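Local coordinates for protein fusolin (Unidentified entomopoxvirus, PDB 4OW5) that probably binds chitin and cleaves it oxidatively as a copper-dependent lytic polysaccharide monooxygenase, enhances viral virulence, and crystallizes in vivo into viral spindles, at residues Asn43-Gln48 with Thr98-Arg103. Numbering follows the deposited sequence.
Sequences NKVLQQ and TTWRIR. With EDO (1,2-ethanediol), chain E.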
ATOM      1  N   ASN A  43     -23.222  19.926  -5.732  1.00 13.27           N
ATOM      2  CA  ASN A  43     -23.602  20.561  -4.452  1.00 13.66           C
ATOM      3  C   ASN A  43     -23.098  22.009  -4.340  1.00 17.95           C
ATOM      4  O   ASN A  43     -23.808  22.820  -3.753  1.00 19.28           O
ATOM      5  CB  ASN A  43     -23.133  19.738  -3.261  1.00 11.59           C
ATOM      6  CG  ASN A  43     -23.840  18.421  -3.144  1.00 17.54           C
ATOM      7  OD1 ASN A  43     -24.926  18.240  -3.658  1.00 19.40           O
ATOM      8  ND2 ASN A  43     -23.212  17.443  -2.540  1.00 20.85           N
ATOM      9  N   LYS A  44     -21.945  22.358  -4.936  1.00 15.08           N
ATOM     10  CA  LYS A  44     -21.408  23.729  -4.926  1.00 14.99           C
ATOM     11  C   LYS A  44     -22.360  24.701  -5.644  1.00 21.46           C
ATOM     12  O   LYS A  44     -22.655  25.786  -5.130  1.00 22.70           O
ATOM     13  CB  LYS A  44     -20.029  23.773  -5.570  1.00 17.98           C
ATOM     14  CG  LYS A  44     -19.301  25.122  -5.453  1.00 20.70           C
ATOM     15  CD  LYS A  44     -17.931  24.952  -6.138  1.00 28.46           C
ATOM     16  CE  LYS A  44     -17.098  26.200  -6.197  1.00 42.55           C
ATOM     17  NZ  LYS A  44     -15.736  25.888  -6.701  1.00 55.29           N
ATOM     18  N   VAL A  45     -22.871  24.282  -6.806  1.00 15.52           N
ATOM     19  CA  VAL A  45     -23.811  25.062  -7.585  1.00 14.24           C
ATOM     20  C   VAL A  45     -25.127  25.206  -6.829  1.00 17.49           C
ATOM     21  O   VAL A  45     -25.696  26.298  -6.846  1.00 17.84           O
ATOM     22  CB  VAL A  45     -23.995  24.473  -9.015  1.00 15.76           C
ATOM     23  CG1 VAL A  45     -25.077  25.216  -9.799  1.00 15.08           C
ATOM     24  CG2 VAL A  45     -22.658  24.519  -9.775  1.00 15.42           C
ATOM     25  N   LEU A  46     -25.606  24.153  -6.171  1.00 14.31           N
ATOM     26  CA  LEU A  46     -26.862  24.224  -5.414  1.00 15.45           C
ATOM     27  C   LEU A  46     -26.715  25.176  -4.239  1.00 21.43           C
ATOM     28  O   LEU A  46     -27.645  25.900  -3.942  1.00 20.46           O
ATOM     29  CB  LEU A  46     -27.313  22.851  -4.885  1.00 14.95           C
ATOM     30  CG  LEU A  46     -27.845  21.842  -5.928  1.00 17.41           C
ATOM     31  CD1 LEU A  46     -28.173  20.549  -5.263  1.00 17.05           C
ATOM     32  CD2 LEU A  46     -29.088  22.356  -6.648  1.00 19.74           C
ATOM     33  N   GLN A  47     -25.557  25.151  -3.553  1.00 21.47           N
ATOM     34  CA  GLN A  47     -25.281  26.041  -2.420  1.00 21.30           C
ATOM     35  C   GLN A  47     -25.263  27.489  -2.863  1.00 25.56           C
ATOM     36  O   GLN A  47     -25.625  28.354  -2.086  1.00 26.25           O
ATOM     37  CB  GLN A  47     -23.924  25.693  -1.765  1.00 22.22           C
ATOM     38  CG  GLN A  47     -23.993  24.420  -0.923  1.00 31.72           C
ATOM     39  CD  GLN A  47     -24.716  24.584   0.399  1.00 47.04           C
ATOM     40  OE1 GLN A  47     -25.163  25.668   0.774  1.00 41.89           O
ATOM     41  NE2 GLN A  47     -24.841  23.496   1.136  1.00 41.30           N
ATOM     42  N   GLN A  48     -24.815  27.760  -4.092  1.00 22.26           N
ATOM     43  CA  GLN A  48     -24.723  29.127  -4.626  1.00 21.76           C
ATOM     44  C   GLN A  48     -26.047  29.593  -5.308  1.00 27.22           C
ATOM     45  O   GLN A  48     -26.045  30.597  -6.024  1.00 29.48           O
ATOM     46  CB  GLN A  48     -23.559  29.239  -5.609  1.00 21.91           C
ATOM     47  CG  GLN A  48     -22.180  29.132  -4.955  1.00 26.83           C
ATOM     48  CD  GLN A  48     -21.046  29.300  -5.928  1.00 33.12           C
ATOM     49  OE1 GLN A  48     -21.226  29.775  -7.055  1.00 33.99           O
ATOM     50  NE2 GLN A  48     -19.826  28.995  -5.491  1.00 28.14           N
ATOM     51  N   THR A  98     -12.151  26.974 -12.196  1.00 12.49           N
ATOM     52  CA  THR A  98     -12.855  27.135 -10.924  1.00 13.56           C
ATOM     53  C   THR A  98     -14.171  27.942 -11.012  1.00 18.80           C
ATOM     54  O   THR A  98     -14.671  28.346  -9.965  1.00 19.68           O
ATOM     55  CB  THR A  98     -11.906  27.858  -9.922  1.00 20.99           C
ATOM     56  OG1 THR A  98     -11.764  29.216 -10.350  1.00 22.89           O
ATOM     57  CG2 THR A  98     -10.523  27.212  -9.811  1.00 22.96           C
ATOM     58  N   THR A  99     -14.716  28.202 -12.204  1.00 16.54           N
ATOM     59  CA  THR A  99     -15.882  29.079 -12.351  1.00 16.25           C
ATOM     60  C   THR A  99     -17.016  28.401 -13.090  1.00 16.68           C
ATOM     61  O   THR A  99     -17.060  28.482 -14.315  1.00 15.54           O
ATOM     62  CB  THR A  99     -15.423  30.336 -13.127  1.00 26.90           C
ATOM     63  OG1 THR A  99     -14.716  29.944 -14.303  1.00 27.86           O
ATOM     64  CG2 THR A  99     -14.522  31.213 -12.314  1.00 26.88           C
ATOM     65  N   TRP A 100     -17.975  27.843 -12.374  1.00 15.68           N
ATOM     66  CA  TRP A 100     -19.063  27.111 -13.019  1.00 18.29           C
ATOM     67  C   TRP A 100     -19.901  27.978 -13.978  1.00 19.93           C
ATOM     68  O   TRP A 100     -20.401  27.450 -14.967  1.00 17.80           O
ATOM     69  CB  TRP A 100     -19.983  26.427 -11.997  1.00 18.21           C
ATOM     70  CG  TRP A 100     -20.900  27.327 -11.220  1.00 20.11           C
ATOM     71  CD1 TRP A 100     -20.674  27.839  -9.982  1.00 22.92           C
ATOM     72  CD2 TRP A 100     -22.262  27.660 -11.548  1.00 20.45           C
ATOM     73  NE1 TRP A 100     -21.783  28.525  -9.543  1.00 22.51           N
ATOM     74  CE2 TRP A 100     -22.768  28.442 -10.487  1.00 24.23           C
ATOM     75  CE3 TRP A 100     -23.093  27.397 -12.648  1.00 21.58           C
ATOM     76  CZ2 TRP A 100     -24.080  28.942 -10.479  1.00 23.33           C
ATOM     77  CZ3 TRP A 100     -24.405  27.846 -12.613  1.00 22.83           C
ATOM     78  CH2 TRP A 100     -24.866  28.658 -11.567  1.00 23.09           C
ATOM     79  N   ARG A 101     -19.985  29.293 -13.733  1.00 17.60           N
ATOM     80  CA  ARG A 101     -20.776  30.184 -14.584  1.00 18.95           C
ATOM     81  C   ARG A 101     -20.100  30.564 -15.881  1.00 24.24           C
ATOM     82  O   ARG A 101     -20.803  30.980 -16.795  1.00 26.22           O
ATOM     83  CB  ARG A 101     -21.111  31.494 -13.824  1.00 17.94           C
ATOM     84  CG  ARG A 101     -22.086  31.293 -12.697  1.00 25.55           C
ATOM     85  CD  ARG A 101     -22.459  32.611 -12.044  1.00 34.20           C
ATOM     86  NE  ARG A 101     -23.214  32.429 -10.803  1.00 49.68           N
ATOM     87  CZ  ARG A 101     -22.689  32.098  -9.621  1.00 68.73           C
ATOM     88  NH1 ARG A 101     -21.381  31.877  -9.500  1.00 53.99           N
ATOM     89  NH2 ARG A 101     -23.472  31.963  -8.557  1.00 56.87           N
ATOM     90  N   ILE A 102     -18.760  30.442 -15.979  1.00 20.25           N
ATOM     91  CA  ILE A 102     -17.977  30.883 -17.142  1.00 19.46           C
ATOM     92  C   ILE A 102     -17.369  29.688 -17.865  1.00 21.15           C
ATOM     93  O   ILE A 102     -16.531  28.969 -17.301  1.00 17.53           O
ATOM     94  CB  ILE A 102     -16.874  31.878 -16.693  1.00 22.83           C
ATOM     95  CG1 ILE A 102     -17.496  33.068 -15.929  1.00 23.82           C
ATOM     96  CG2 ILE A 102     -16.081  32.391 -17.893  1.00 21.77           C
ATOM     97  CD1 ILE A 102     -16.494  33.847 -15.078  1.00 31.25           C
ATOM     98  N   ARG A 103     -17.722  29.552 -19.144  1.00 18.19           N
ATOM     99  CA  ARG A 103     -17.300  28.453 -19.986  1.00 19.84           C
ATOM    100  C   ARG A 103     -16.733  28.918 -21.316  1.00 25.47           C
ATOM    101  O   ARG A 103     -17.440  29.609 -22.038  1.00 26.10           O
ATOM    102  CB  ARG A 103     -18.499  27.592 -20.301  1.00 16.49           C
ATOM    103  CG  ARG A 103     -18.982  26.819 -19.158  1.00 19.31           C
ATOM    104  CD  ARG A 103     -20.244  26.132 -19.561  1.00 17.41           C
ATOM    105  NE  ARG A 103     -20.747  25.316 -18.464  1.00 16.19           N
ATOM    106  CZ  ARG A 103     -21.880  24.632 -18.499  1.00 26.39           C
ATOM    107  NH1 ARG A 103     -22.642  24.647 -19.583  1.00 24.27           N
ATOM    108  NH2 ARG A 103     -22.250  23.916 -17.466  1.00 18.08           N
TER
HETATM  109  C1  EDO E 404     -25.900  14.967  -4.056  1.00 36.95           C
HETATM  110  O1  EDO E 404     -26.622  16.117  -3.643  1.00 37.32           O
HETATM  111  C2  EDO E 404     -25.422  14.178  -2.833  1.00 38.49           C
HETATM  112  O2  EDO E 404     -24.417  14.896  -2.117  1.00 40.16           O
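Q48 OE1 accepts two hydrogen bonds, from W100 NE1 and R101 NH1, a compact example of how one amide oxygen can tie a helix end to an irregular loop. Within the LPMO_10-type domain of fusolin, helix 32-47 ends here against a type I beta turn from T99 to I102, in the loop between helix 80-87 and strand 120-123. W100 NE1 gives the shorter hydrogen bond, 2.8 Å to Q48 OE1, with the oxygen in the indole plane but the donor well above the plane of the amide. R101 NH1 reaches Q48 OE1 from the other face of that amide at 3.2 Å, its approach nearly in line with the C=O bond although its N-H...O angle is a bent 136°. The amide and guanidinium planes lie almost parallel, only 8° apart.

The indole is clasped on both faces. V45 CG2 sits over the five-membered ring, a CH-pi contact of 3.7 Å to its centroid, while V45 CG1 reaches across to the six-membered ring. W100 CG stands between its backbone N and carbonyl carbon (chi1 73°), where V45 CG2 meets it. On the opposite face R101 CG lies 3.6 Å above the ring plane, over its centre; the arginine runs extended to NE, and W100 CZ2 lies 3.4 Å above the guanidinium plane, offset toward its rim. V45 also packs on A55 and A58 of helix 52-64. K44 NZ forms a salt bridge with D107, on the loop that carries W100. Earlier in helix 32-47, N43 ND2 donates to I245 O of the second subunit and, at 2.8 Å, to O2 of a 1,2-ethanediol, probably from the crystallisation liquor; N43 OD1 accepts from O1 of the diol at 2.7 Å.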